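Local coordinates for Rho GTPase-activating protein 27 (Homo sapiens, PDB 3PP2), which probably switches Rho-type GTPases such as CDC42 and RAC1 to their inactive GDP-bound state, and is represented here by its pleckstrin homology domain, at residues V13-K18 with L102-S107; L43-D48 with Y68-R73; D9-L14 with A33-L38; T19-K24 with D97-L102. One frame throughout, in Å; residues are numbered along the deposited sequence.

Interaction 1: residues V13-K18 with L102-S107; sequences VLHRTK and LIQHDS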
loop_
_atom_site.group_PDB
_atom_site.type_symbol
_atom_site.label_atom_id
_atom_site.label_comp_id
_atom_site.label_asym_id
_atom_site.label_seq_id
_atom_site.Cartn_x
_atom_site.Cartn_y
_atom_site.Cartn_z
ATOM N N VAL A 13 1.617 -9.777 -10.194
ATOM C CA VAL A 13 2.437 -10.814 -9.651
ATOM C C VAL A 13 2.182 -10.982 -8.137
ATOM O O VAL A 13 2.237 -10.001 -7.384
ATOM C CB VAL A 13 3.924 -10.590 -9.968
ATOM C CG1 VAL A 13 4.762 -11.685 -9.268
ATOM C CG2 VAL A 13 4.183 -10.568 -11.481
ATOM N N LEU A 14 1.913 -12.207 -7.707
ATOM C CA LEU A 14 1.677 -12.556 -6.317
ATOM C C LEU A 14 2.476 -13.792 -5.950
ATOM O O LEU A 14 2.774 -14.640 -6.798
ATOM C CB LEU A 14 0.194 -12.844 -6.036
ATOM C CG LEU A 14 -0.736 -11.644 -6.181
ATOM C CD1 LEU A 14 -2.201 -12.084 -6.112
ATOM C CD2 LEU A 14 -0.415 -10.583 -5.150
ATOM N N HIS A 15 2.746 -13.939 -4.661
ATOM C CA HIS A 15 3.274 -15.175 -4.118
ATOM C C HIS A 15 2.107 -16.082 -3.746
ATOM O O HIS A 15 1.074 -15.639 -3.223
ATOM C CB HIS A 15 4.157 -14.903 -2.942
ATOM C CG HIS A 15 5.363 -14.132 -3.300
ATOM N ND1 HIS A 15 6.593 -14.710 -3.445
ATOM C CD2 HIS A 15 5.533 -12.805 -3.494
ATOM C CE1 HIS A 15 7.474 -13.771 -3.744
ATOM N NE2 HIS A 15 6.851 -12.605 -3.803
ATOM N N ARG A 16 2.249 -17.359 -4.023
ATOM C CA ARG A 16 1.199 -18.323 -3.667
ATOM C C ARG A 16 1.751 -19.702 -3.464
ATOM O O ARG A 16 2.767 -20.077 -4.086
ATOM C CB ARG A 16 0.094 -18.330 -4.733
ATOM C CG ARG A 16 0.366 -19.114 -5.993
ATOM C CD ARG A 16 1.471 -18.522 -6.789
ATOM N NE ARG A 16 1.671 -19.140 -8.093
ATOM C CZ ARG A 16 2.235 -20.309 -8.273
ATOM N NH1 ARG A 16 2.413 -20.774 -9.525
ATOM N NH2 ARG A 16 2.654 -21.008 -7.219
ATOM N N THR A 17 1.050 -20.477 -2.640
ATOM C CA THR A 17 1.301 -21.898 -2.519
ATOM C C THR A 17 -0.033 -22.610 -2.344
ATOM O O THR A 17 -0.930 -22.105 -1.663
ATOM C CB THR A 17 2.206 -22.219 -1.292
ATOM O OG1 THR A 17 2.423 -23.630 -1.224
ATOM C CG2 THR A 17 1.675 -21.716 0.070
ATOM N N LYS A 18 -0.121 -23.805 -2.887
ATOM C CA LYS A 18 -1.207 -24.702 -2.570
ATOM C C LYS A 18 -0.901 -25.292 -1.203
ATOM O O LYS A 18 0.281 -25.485 -0.832
ATOM C CB LYS A 18 -1.323 -25.800 -3.628
ATOM C CG LYS A 18 -2.566 -26.639 -3.541
ATOM C CD LYS A 18 -2.717 -27.529 -4.801
ATOM C CE LYS A 18 -4.005 -28.332 -4.752
ATOM N NZ LYS A 18 -4.038 -29.226 -5.964
ATOM N N LEU A 102 -2.629 -20.385 -0.158
ATOM C CA LEU A 102 -2.238 -19.133 0.457
ATOM C C LEU A 102 -1.724 -18.187 -0.609
ATOM O O LEU A 102 -1.043 -18.623 -1.539
ATOM C CB LEU A 102 -1.186 -19.347 1.538
ATOM C CG LEU A 102 -1.545 -20.313 2.650
ATOM C CD1 LEU A 102 -0.374 -20.585 3.592
ATOM C CD2 LEU A 102 -2.769 -19.917 3.399
ATOM N N ILE A 103 -1.985 -16.890 -0.405
ATOM C CA ILE A 103 -1.668 -15.822 -1.353
ATOM C C ILE A 103 -0.982 -14.741 -0.540
ATOM O O ILE A 103 -1.449 -14.403 0.557
ATOM C CB ILE A 103 -2.939 -15.264 -2.056
ATOM C CG1 ILE A 103 -3.777 -16.409 -2.652
ATOM C CG2 ILE A 103 -2.602 -14.188 -3.063
ATOM C CD1 ILE A 103 -5.138 -15.949 -3.129
ATOM N N GLN A 104 0.126 -14.214 -1.050
ATOM C CA GLN A 104 0.927 -13.273 -0.241
ATOM C C GLN A 104 1.623 -12.253 -1.083
ATOM O O GLN A 104 1.967 -12.497 -2.244
ATOM C CB GLN A 104 1.957 -14.107 0.532
ATOM C CG GLN A 104 2.743 -13.419 1.608
ATOM C CD GLN A 104 4.043 -12.817 1.129
ATOM O OE1 GLN A 104 4.664 -13.283 0.139
ATOM N NE2 GLN A 104 4.511 -11.800 1.865
ATOM N N HIS A 105 1.927 -11.114 -0.462
ATOM C CA HIS A 105 2.822 -10.100 -1.030
ATOM C C HIS A 105 3.351 -9.276 0.126
ATOM O O HIS A 105 2.677 -9.097 1.120
ATOM C CB HIS A 105 2.123 -9.217 -2.066
ATOM C CG HIS A 105 3.052 -8.457 -2.949
ATOM N ND1 HIS A 105 3.702 -7.304 -2.536
ATOM C CD2 HIS A 105 3.475 -8.712 -4.215
ATOM C CE1 HIS A 105 4.457 -6.867 -3.530
ATOM N NE2 HIS A 105 4.358 -7.712 -4.555
ATOM N N ASP A 106 4.585 -8.795 -0.001
ATOM C CA ASP A 106 5.121 -7.953 1.049
ATOM C C ASP A 106 4.345 -6.669 1.209
ATOM O O ASP A 106 4.345 -6.138 2.333
ATOM C CB ASP A 106 6.591 -7.661 0.790
ATOM C CG ASP A 106 7.469 -8.875 0.917
ATOM O OD1 ASP A 106 7.027 -9.932 1.443
ATOM O OD2 ASP A 106 8.622 -8.755 0.434
ATOM N N SER A 107 3.676 -6.195 0.154
ATOM C CA SER A 107 2.821 -5.027 0.266
ATOM C C SER A 107 1.437 -5.350 0.797
ATOM O O SER A 107 0.652 -5.996 0.115
ATOM C CB SER A 107 2.667 -4.319 -1.054
ATOM O OG SER A 107 1.719 -3.268 -0.951
#
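His-15 and Thr-17 pair with Gln-104 and Leu-102 in a buried antiparallel contact, where the middle of strand 10-21 meets the end of strand 100-104. Each of these two pairs closes a double backbone hydrogen bond, for example His-15 N to Gln-104 O at 2.9 Å and Gln-104 N to His-15 O at 2.8 Å. Arg-16 and Ile-103 form the non-hydrogen-bonded pair between them and turn to the other face of the sheet. There the guanidinium of Arg-16 leads away from Ile-103 to Ser-34, Glu-67 and the carbonyl of Phe-46. On the face that carries His-15, Thr-17, Leu-102 and Gln-104, His-15 and Gln-104 run alongside each other, with OE1 of Gln-104 3.6 Å from CG of His-15 and the ring and amide planes 54° apart. The amide is held from several directions: OE1 takes a bond from Arg-87, while NE2 donates to Lys-88 O and to OD1 of Asp-106. A methyl contact, Leu-14 CD1 to Ile-103 CG2 at 3.7 Å, adds an apolar patch, with Ile-110 and Trp-114 of helix 108-122 also on Leu-14. Farther along, the edge of the His-105 ring brings CD2 to 3.6 Å from Val-13 O, and its ND1 accepts from Ser-107 N in the ring plane. Ser-107 then N-caps the helix. A first strand paired with the last strand, which runs into a C-terminal helix, is characteristic of the pleckstrin homology fold.

Interaction 2: residues L43-D48 with Y68-R73; sequences LTFFKD and YTVELR
Phe-45 and Leu-43 meet Tyr-68, Val-70 and Leu-72 on the inner face of an antiparallel strand pair, 42-46 with 66-71, in the first sheet of the pleckstrin homology fold. The Phe-45 ring lies edge-on to the neighbouring strand: CD2 stands 4.1 Å from Tyr-68 CB and CE2 4.5 Å from Val-70 CG2, which puts the rim in the notch between these two side chains. CG of Phe-45 stands anti to the carbonyl carbon (chi1 -66°), which sets the ring where its edge can meet Tyr-68 CB, and the two aromatic side chains cross obliquely, with Phe-45 CB at the edge of the tyrosine ring. Next along, Leu-43 CB packs against Val-70 CB and Leu-72 CD2, 4.4 Å from each. Trp-114 and Ile-118 of helix 108-122, with Leu-93, cover Leu-43 and close over this apolar surface. The other face carries Thr-44 and Thr-69, which stand next to each other. Their hydroxyls are too far apart to bond directly; a water fills the gap, 2.7 Å from Thr-44 OG1 and 3.0 Å from Thr-69 OG1. An alanine in place of Thr-44 would probably cost this water one of its two threonine partners and leave the Phe-46 ring without the methyl over one of its faces. That methyl, Thr-44 CG2, sits 3.8 Å above the plane of the Phe-46 ring, offset toward its rim.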
loop_
_atom_site.group_PDB
_atom_site.type_symbol
_atom_site.label_atom_id
_atom_site.label_comp_id
_atom_site.label_asym_id
_atom_site.label_seq_id
_atom_site.Cartn_x
_atom_site.Cartn_y
_atom_site.Cartn_z
ATOM N N LEU A 43 -9.850 -17.282 -10.695
ATOM C CA LEU A 43 -8.512 -16.821 -10.311
ATOM C C LEU A 43 -7.505 -17.818 -10.818
ATOM O O LEU A 43 -7.522 -18.988 -10.417
ATOM C CB LEU A 43 -8.400 -16.680 -8.793
ATOM C CG LEU A 43 -7.100 -16.104 -8.215
ATOM C CD1 LEU A 43 -6.919 -14.671 -8.623
ATOM C CD2 LEU A 43 -7.066 -16.332 -6.671
ATOM N N THR A 44 -6.637 -17.352 -11.717
ATOM C CA THR A 44 -5.659 -18.193 -12.353
ATOM C C THR A 44 -4.240 -17.782 -11.909
ATOM O O THR A 44 -3.864 -16.631 -12.076
ATOM C CB THR A 44 -5.759 -18.129 -13.874
ATOM O OG1 THR A 44 -7.078 -18.510 -14.290
ATOM C CG2 THR A 44 -4.703 -19.042 -14.521
ATOM N N PHE A 45 -3.500 -18.730 -11.353
ATOM C CA PHE A 45 -2.098 -18.575 -11.059
ATOM C C PHE A 45 -1.311 -19.246 -12.158
ATOM O O PHE A 45 -1.477 -20.453 -12.393
ATOM C CB PHE A 45 -1.765 -19.245 -9.736
ATOM C CG PHE A 45 -2.394 -18.603 -8.545
ATOM C CD1 PHE A 45 -1.966 -17.369 -8.101
ATOM C CD2 PHE A 45 -3.424 -19.233 -7.865
ATOM C CE1 PHE A 45 -2.542 -16.802 -7.004
ATOM C CE2 PHE A 45 -4.017 -18.653 -6.772
ATOM C CZ PHE A 45 -3.548 -17.440 -6.341
ATOM N N PHE A 46 -0.470 -18.486 -12.844
ATOM C CA PHE A 46 0.375 -19.032 -13.916
ATOM C C PHE A 46 1.586 -19.719 -13.347
ATOM O O PHE A 46 1.842 -19.741 -12.148
ATOM C CB PHE A 46 0.689 -17.880 -14.899
ATOM C CG PHE A 46 -0.502 -17.485 -15.722
ATOM C CD1 PHE A 46 -1.456 -16.589 -15.252
ATOM C CD2 PHE A 46 -0.726 -18.073 -16.938
ATOM C CE1 PHE A 46 -2.545 -16.289 -15.994
ATOM C CE2 PHE A 46 -1.851 -17.779 -17.668
ATOM C CZ PHE A 46 -2.747 -16.898 -17.206
ATOM N N LYS A 47 2.324 -20.372 -14.234
ATOM C CA LYS A 47 3.563 -20.993 -13.893
ATOM C C LYS A 47 4.485 -19.980 -13.199
ATOM O O LYS A 47 4.363 -18.771 -13.433
ATOM C CB LYS A 47 4.205 -21.525 -15.191
ATOM C CG LYS A 47 5.407 -22.443 -14.996
ATOM C CD LYS A 47 5.958 -22.900 -16.353
ATOM C CE LYS A 47 6.957 -24.076 -16.226
ATOM N NZ LYS A 47 7.433 -24.610 -17.544
ATOM N N ASP A 48 5.396 -20.482 -12.375
ATOM C CA ASP A 48 6.407 -19.666 -11.696
ATOM C C ASP A 48 7.028 -18.650 -12.644
ATOM O O ASP A 48 7.422 -19.014 -13.765
ATOM C CB ASP A 48 7.480 -20.612 -11.156
ATOM C CG ASP A 48 8.519 -19.934 -10.250
ATOM O OD1 ASP A 48 8.588 -18.684 -10.138
ATOM O OD2 ASP A 48 9.248 -20.716 -9.604
ATOM N N TYR A 68 -2.445 -23.224 -11.459
ATOM C CA TYR A 68 -3.595 -23.473 -10.569
ATOM C C TYR A 68 -4.734 -22.557 -11.013
ATOM O O TYR A 68 -4.529 -21.356 -11.241
ATOM C CB TYR A 68 -3.267 -23.145 -9.114
ATOM C CG TYR A 68 -2.071 -23.832 -8.537
ATOM C CD1 TYR A 68 -2.014 -25.204 -8.436
ATOM C CD2 TYR A 68 -0.985 -23.123 -8.075
ATOM C CE1 TYR A 68 -0.904 -25.848 -7.906
ATOM C CE2 TYR A 68 0.118 -23.777 -7.522
ATOM C CZ TYR A 68 0.143 -25.144 -7.444
ATOM O OH TYR A 68 1.271 -25.786 -6.922
ATOM N N THR A 69 -5.923 -23.126 -11.169
ATOM C CA THR A 69 -7.108 -22.329 -11.473
ATOM C C THR A 69 -8.077 -22.529 -10.313
ATOM O O THR A 69 -8.364 -23.681 -9.894
ATOM C CB THR A 69 -7.683 -22.717 -12.822
ATOM O OG1 THR A 69 -6.671 -22.582 -13.835
ATOM C CG2 THR A 69 -8.930 -21.880 -13.187
ATOM N N VAL A 70 -8.600 -21.445 -9.808
ATOM C CA VAL A 70 -9.530 -21.523 -8.727
ATOM C C VAL A 70 -10.827 -20.845 -9.146
ATOM O O VAL A 70 -10.863 -19.642 -9.363
ATOM C CB VAL A 70 -8.981 -20.869 -7.443
ATOM C CG1 VAL A 70 -9.972 -21.109 -6.325
ATOM C CG2 VAL A 70 -7.522 -21.372 -7.152
ATOM N N GLU A 71 -11.891 -21.636 -9.294
ATOM C CA GLU A 71 -13.206 -21.095 -9.568
ATOM C C GLU A 71 -13.743 -20.543 -8.259
ATOM O O GLU A 71 -13.701 -21.197 -7.245
ATOM C CB GLU A 71 -14.117 -22.178 -10.196
ATOM C CG GLU A 71 -13.575 -22.692 -11.517
ATOM C CD GLU A 71 -14.344 -23.841 -12.118
ATOM O OE1 GLU A 71 -15.443 -24.155 -11.614
ATOM O OE2 GLU A 71 -13.840 -24.437 -13.128
ATOM N N LEU A 72 -14.219 -19.325 -8.291
ATOM C CA LEU A 72 -14.557 -18.650 -7.032
ATOM C C LEU A 72 -15.979 -18.896 -6.526
ATOM O O LEU A 72 -16.267 -18.600 -5.401
ATOM C CB LEU A 72 -14.298 -17.151 -7.137
ATOM C CG LEU A 72 -12.823 -16.770 -7.366
ATOM C CD1 LEU A 72 -12.701 -15.253 -7.540
ATOM C CD2 LEU A 72 -11.910 -17.314 -6.273
ATOM N N ARG A 73 -16.863 -19.453 -7.342
ATOM C CA ARG A 73 -18.232 -19.763 -6.883
ATOM C C ARG A 73 -18.116 -20.760 -5.749
ATOM O O ARG A 73 -17.525 -21.827 -5.913
ATOM C CB ARG A 73 -19.040 -20.373 -8.054
ATOM C CG ARG A 73 -20.473 -20.881 -7.754
ATOM C CD ARG A 73 -21.084 -21.741 -8.968
HETATM O O HOH W 1 -7.360 -20.627 -15.965
#

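Interaction 3: residues D9-L14 with A33-L38; sequences DKAGVL and ASWTVL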
loop_
_atom_site.group_PDB
_atom_site.type_symbol
_atom_site.label_atom_id
_atom_site.label_comp_id
_atom_site.label_asym_id
_atom_site.label_seq_id
_atom_site.Cartn_x
_atom_site.Cartn_y
_atom_site.Cartn_z
ATOM N N ASP A 9 -11.995 -7.105 -12.424
ATOM C CA ASP A 9 -10.897 -8.009 -12.845
ATOM C C ASP A 9 -9.566 -7.385 -12.496
ATOM O O ASP A 9 -9.480 -6.204 -12.249
ATOM C CB ASP A 9 -10.996 -8.285 -14.322
ATOM C CG ASP A 9 -12.346 -8.894 -14.698
ATOM O OD1 ASP A 9 -13.034 -9.514 -13.809
ATOM O OD2 ASP A 9 -12.729 -8.730 -15.878
ATOM N N LYS A 10 -8.542 -8.221 -12.424
ATOM C CA LYS A 10 -7.266 -7.773 -11.912
ATOM C C LYS A 10 -6.180 -8.725 -12.389
ATOM O O LYS A 10 -6.424 -9.894 -12.570
ATOM C CB LYS A 10 -7.313 -7.747 -10.384
ATOM C CG LYS A 10 -6.271 -6.878 -9.774
ATOM C CD LYS A 10 -6.566 -6.722 -8.270
ATOM C CE LYS A 10 -5.556 -5.805 -7.590
ATOM N NZ LYS A 10 -5.635 -4.423 -8.079
ATOM N N ALA A 11 -4.964 -8.227 -12.504
ATOM C CA ALA A 11 -3.825 -9.049 -12.845
ATOM C C ALA A 11 -2.584 -8.447 -12.210
ATOM O O ALA A 11 -2.438 -7.210 -12.129
ATOM C CB ALA A 11 -3.673 -9.167 -14.425
ATOM N N GLY A 12 -1.692 -9.313 -11.753
ATOM C CA GLY A 12 -0.468 -8.894 -11.077
ATOM C C GLY A 12 0.391 -10.047 -10.615
ATOM O O GLY A 12 -0.041 -11.194 -10.684
ATOM N N VAL A 13 1.617 -9.777 -10.194
ATOM C CA VAL A 13 2.437 -10.814 -9.651
ATOM C C VAL A 13 2.182 -10.982 -8.137
ATOM O O VAL A 13 2.237 -10.001 -7.384
ATOM C CB VAL A 13 3.924 -10.590 -9.968
ATOM C CG1 VAL A 13 4.762 -11.685 -9.268
ATOM C CG2 VAL A 13 4.183 -10.568 -11.481
ATOM N N LEU A 14 1.913 -12.207 -7.707
ATOM C CA LEU A 14 1.677 -12.556 -6.317
ATOM C C LEU A 14 2.476 -13.792 -5.950
ATOM O O LEU A 14 2.774 -14.640 -6.798
ATOM C CB LEU A 14 0.194 -12.844 -6.036
ATOM C CG LEU A 14 -0.736 -11.644 -6.181
ATOM C CD1 LEU A 14 -2.201 -12.084 -6.112
ATOM C CD2 LEU A 14 -0.415 -10.583 -5.150
ATOM N N ALA A 33 6.398 -17.042 -6.812
ATOM C CA ALA A 33 5.748 -15.860 -7.347
ATOM C C ALA A 33 5.326 -16.103 -8.776
ATOM O O ALA A 33 6.103 -16.627 -9.576
ATOM C CB ALA A 33 6.679 -14.637 -7.289
ATOM N N SER A 34 4.116 -15.757 -9.114
ATOM C CA SER A 34 3.618 -15.869 -10.473
ATOM C C SER A 34 2.698 -14.780 -10.862
ATOM O O SER A 34 2.045 -14.168 -10.001
ATOM C CB SER A 34 2.889 -17.202 -10.685
ATOM O OG SER A 34 1.609 -17.227 -10.099
ATOM N N TRP A 35 2.628 -14.532 -12.156
ATOM C CA TRP A 35 1.516 -13.793 -12.697
ATOM C C TRP A 35 0.215 -14.480 -12.274
ATOM O O TRP A 35 0.125 -15.714 -12.178
ATOM C CB TRP A 35 1.621 -13.755 -14.222
ATOM C CG TRP A 35 0.695 -12.850 -14.933
ATOM C CD1 TRP A 35 -0.244 -13.190 -15.842
ATOM C CD2 TRP A 35 0.632 -11.429 -14.778
ATOM N NE1 TRP A 35 -0.900 -12.051 -16.275
ATOM C CE2 TRP A 35 -0.366 -10.960 -15.636
ATOM C CE3 TRP A 35 1.346 -10.509 -14.004
ATOM C CZ2 TRP A 35 -0.676 -9.603 -15.744
ATOM C CZ3 TRP A 35 1.016 -9.139 -14.095
ATOM C CH2 TRP A 35 0.038 -8.718 -14.967
ATOM N N THR A 36 -0.775 -13.645 -11.993
ATOM C CA THR A 36 -2.071 -14.033 -11.461
ATOM C C THR A 36 -3.099 -13.186 -12.163
ATOM O O THR A 36 -2.923 -11.971 -12.282
ATOM C CB THR A 36 -2.125 -13.785 -9.931
ATOM O OG1 THR A 36 -1.033 -14.473 -9.298
ATOM C CG2 THR A 36 -3.431 -14.275 -9.305
ATOM N N VAL A 37 -4.175 -13.811 -12.612
ATOM C CA VAL A 37 -5.273 -13.123 -13.267
ATOM C C VAL A 37 -6.599 -13.507 -12.649
ATOM O O VAL A 37 -6.897 -14.673 -12.496
ATOM C CB VAL A 37 -5.329 -13.441 -14.782
ATOM C CG1 VAL A 37 -6.569 -12.832 -15.492
ATOM C CG2 VAL A 37 -4.001 -12.963 -15.449
ATOM N N LEU A 38 -7.355 -12.497 -12.262
ATOM C CA LEU A 38 -8.750 -12.647 -11.866
ATOM C C LEU A 38 -9.631 -12.114 -12.972
ATOM O O LEU A 38 -9.549 -10.948 -13.337
ATOM C CB LEU A 38 -9.002 -11.857 -10.589
ATOM C CG LEU A 38 -10.434 -11.822 -10.074
ATOM C CD1 LEU A 38 -10.909 -13.201 -9.716
ATOM C CD2 LEU A 38 -10.512 -10.867 -8.899
#
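Lys-10, Gly-12 and Leu-14 exchange backbone hydrogen bonds with Leu-38, Thr-36 and Ser-34, so every second residue of both strands has its N-H and carbonyl engaged across the antiparallel pair of strands 10-21 and 32-39. The exception in strength is Thr-36 N to Gly-12 O, a weak bond with an angle of only 126° at the hydrogen. Ser-34 O is shared: Leu-14 N reaches it at 3.0 Å, and OG1 of Thr-36 approaches from the opposite face of the carbonyl plane at 3.2 Å. The hydroxyl of Ser-34 in turn donates to Trp-35 O from above its carbonyl plane and also bonds Arg-16 NE. Trp-35, with CG anti to its backbone N (chi1 -170°), has its ring beside the partner strand, one face turned to Gly-12, whose N lies 3.6 Å above it toward the rim. Val-13 CG2 meets the edge in plane and Ala-11 CB presses within 3.3 Å of CZ2. The indole NE1 donates to Arg-58 O of a second subunit, whose Trp-35 and Phe-63 meet this ring edge-to-face. An alanine at Trp-35 would probably uncover the backbone at Gly-12 and leave Arg-58 O of the neighbouring subunit without this donor. The chemistry thus divides: backbone bonds tie the two strands of the pleckstrin homology sheet, the Thr-36 and Ser-34 hydroxyls bond back to carbonyls of their own strand, and the indole N-H goes to the second subunit.

Interaction 4: residues T19-K24 with D97-L102; sequences TADKGK and DGSEYL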
loop_
_atom_site.group_PDB
_atom_site.type_symbol
_atom_site.label_atom_id
_atom_site.label_comp_id
_atom_site.label_asym_id
_atom_site.label_seq_id
_atom_site.Cartn_x
_atom_site.Cartn_y
_atom_site.Cartn_z
ATOM N N THR A 19 -1.952 -25.453 -0.397
ATOM C CA THR A 19 -1.821 -26.039 0.946
ATOM C C THR A 19 -2.731 -27.257 1.175
ATOM O O THR A 19 -2.481 -28.027 2.087
ATOM C CB THR A 19 -2.115 -25.000 2.029
ATOM O OG1 THR A 19 -3.373 -24.376 1.733
ATOM C CG2 THR A 19 -1.002 -23.957 2.075
ATOM N N ALA A 20 -3.747 -27.457 0.350
ATOM C CA ALA A 20 -4.574 -28.680 0.432
ATOM C C ALA A 20 -5.098 -29.041 -0.938
ATOM O O ALA A 20 -5.407 -28.135 -1.753
ATOM C CB ALA A 20 -5.715 -28.500 1.393
ATOM N N ASP A 21 -5.124 -30.361 -1.222
ATOM C CA ASP A 21 -5.646 -30.878 -2.468
ATOM C C ASP A 21 -6.948 -31.558 -2.128
ATOM O O ASP A 21 -6.958 -32.606 -1.488
ATOM C CB ASP A 21 -4.656 -31.878 -3.073
ATOM C CG ASP A 21 -5.172 -32.506 -4.329
ATOM O OD1 ASP A 21 -5.722 -31.751 -5.168
ATOM O OD2 ASP A 21 -4.946 -33.730 -4.510
ATOM N N LYS A 22 -8.057 -30.956 -2.525
ATOM C CA LYS A 22 -9.379 -31.572 -2.315
ATOM C C LYS A 22 -9.602 -31.994 -0.857
ATOM O O LYS A 22 -10.127 -33.091 -0.571
ATOM C CB LYS A 22 -9.620 -32.718 -3.278
ATOM C CG LYS A 22 -9.590 -32.263 -4.728
ATOM C CD LYS A 22 -9.832 -33.411 -5.677
ATOM C CE LYS A 22 -9.827 -32.917 -7.082
ATOM N NZ LYS A 22 -10.732 -31.738 -7.253
ATOM N N GLY A 23 -9.208 -31.112 0.059
ATOM C CA GLY A 23 -9.407 -31.349 1.453
ATOM C C GLY A 23 -8.246 -32.025 2.176
ATOM O O GLY A 23 -8.284 -32.121 3.425
ATOM N N LYS A 24 -7.217 -32.445 1.435
ATOM C CA LYS A 24 -6.117 -33.211 2.009
ATOM C C LYS A 24 -4.881 -32.302 2.097
ATOM O O LYS A 24 -4.377 -31.812 1.082
ATOM C CB LYS A 24 -5.817 -34.448 1.145
ATOM C CG LYS A 24 -7.017 -35.349 0.840
ATOM C CD LYS A 24 -7.889 -35.706 1.968
ATOM C CE LYS A 24 -8.715 -37.015 1.583
ATOM N NZ LYS A 24 -10.004 -36.751 0.822
ATOM N N ASP A 97 -14.261 -27.424 -3.781
ATOM C CA ASP A 97 -13.802 -28.831 -3.726
ATOM C C ASP A 97 -12.858 -29.150 -2.566
ATOM O O ASP A 97 -12.382 -30.296 -2.454
ATOM C CB ASP A 97 -13.200 -29.274 -5.061
ATOM C CG ASP A 97 -11.873 -28.634 -5.372
ATOM O OD1 ASP A 97 -11.318 -27.918 -4.520
ATOM O OD2 ASP A 97 -11.342 -28.879 -6.502
ATOM N N GLY A 98 -12.539 -28.142 -1.745
ATOM C CA GLY A 98 -11.720 -28.332 -0.576
ATOM C C GLY A 98 -10.238 -28.073 -0.785
ATOM O O GLY A 98 -9.450 -28.176 0.144
ATOM N N SER A 99 -9.830 -27.755 -1.992
ATOM C CA SER A 99 -8.448 -27.327 -2.204
ATOM C C SER A 99 -8.252 -25.957 -1.556
ATOM O O SER A 99 -9.195 -25.170 -1.406
ATOM C CB SER A 99 -8.112 -27.283 -3.667
ATOM O OG SER A 99 -8.086 -28.596 -4.227
ATOM N N GLU A 100 -7.045 -25.724 -1.104
ATOM C CA GLU A 100 -6.733 -24.521 -0.353
ATOM C C GLU A 100 -5.405 -23.955 -0.860
ATOM O O GLU A 100 -4.497 -24.708 -1.232
ATOM C CB GLU A 100 -6.639 -24.825 1.170
ATOM C CG GLU A 100 -7.968 -25.334 1.815
ATOM C CD GLU A 100 -7.862 -25.649 3.301
ATOM O OE1 GLU A 100 -6.758 -25.513 3.874
ATOM O OE2 GLU A 100 -8.902 -26.032 3.899
ATOM N N TYR A 101 -5.313 -22.632 -0.830
ATOM C CA TYR A 101 -4.147 -21.872 -1.294
ATOM C C TYR A 101 -3.898 -20.726 -0.335
ATOM O O TYR A 101 -4.848 -20.187 0.247
ATOM C CB TYR A 101 -4.388 -21.268 -2.693
ATOM C CG TYR A 101 -4.736 -22.313 -3.717
ATOM C CD1 TYR A 101 -3.782 -22.864 -4.555
ATOM C CD2 TYR A 101 -6.056 -22.749 -3.826
ATOM C CE1 TYR A 101 -4.128 -23.845 -5.457
ATOM C CE2 TYR A 101 -6.428 -23.718 -4.701
ATOM C CZ TYR A 101 -5.455 -24.279 -5.551
ATOM O OH TYR A 101 -5.821 -25.275 -6.443
ATOM N N LEU A 102 -2.629 -20.385 -0.158
ATOM C CA LEU A 102 -2.238 -19.133 0.457
ATOM C C LEU A 102 -1.724 -18.187 -0.609
ATOM O O LEU A 102 -1.043 -18.623 -1.539
ATOM C CB LEU A 102 -1.186 -19.347 1.538
ATOM C CG LEU A 102 -1.545 -20.313 2.650
ATOM C CD1 LEU A 102 -0.374 -20.585 3.592
ATOM C CD2 LEU A 102 -2.769 -19.917 3.399
#
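Thr-19 and Ala-20 both face Glu-100 in a classic beta bulge, the compact part of this contact. Thr-19 N (2.8 Å) and Ala-20 N (3.3 Å) reach Glu-100 O from the same face of its carbonyl plane, and the Thr-19 hydroxyl adds a weak third bond. Ala-20 O returns the pairing by accepting from Glu-100 N. In Thr-19, OG1 lies between the backbone N and the carbonyl carbon (chi1 51°), which leaves CG2 anti to the carbonyl carbon, 3.7 Å from Leu-102 CG, the two side chains crossing at about a right angle. Beyond the bulge the strands give way to polar turns. Ser-99 OG accepts from Lys-22 N at 2.9 Å, and the serine is itself positioned by Asp-97, whose OD1 takes the bond from Ser-99 N in an Asx turn and a further one from Ser-95. The outermost links are feebler: Gly-23 N bonds Gly-98 O only weakly, and the exposed Lys-22 chain reaches Asp-97 OD2 with NZ at 3.0 Å in a salt bridge of poor hydrogen-bond geometry. Gly-98 has backbone angles that by themselves call for glycine, and a CB would also be tight against Gly-23 N and Lys-22 C. Gly-23 O bonds a citrate, probably from the crystallisation liquor, in the type I' turn from Asp-21 to Lys-24. That turn carries strand 10-21 into strand 24-25, while on the other side strand 100-104 is flanked by strand 90-94, with a backbone hydrogen bond between Leu-93 and Tyr-101 and Tyr-68 packed on the tyrosine ring.

How the interactions relate
Long strand 10-21 carries three of the four contacts: interaction 3 at its start with strand 32-39, interaction 1 at its middle and interaction 4 at its end, both with strand 100-104. Interaction 2 extends the sheet beyond strand 32-39, which pairs with strand 42-46 through the bonds Thr-44 N to Val-37 O and Phe-46 N to Trp-35 O. The centres of interactions 2 and 3 are about 9 Å apart, those of interactions 3 and 4 about 20 Å, on opposite sides of the chain's centre. Along the sequence, interactions 1 and 4 join strands from near the two ends of the chain and enclose interaction 2. The first strand thus links both halves of the pleckstrin homology barrel.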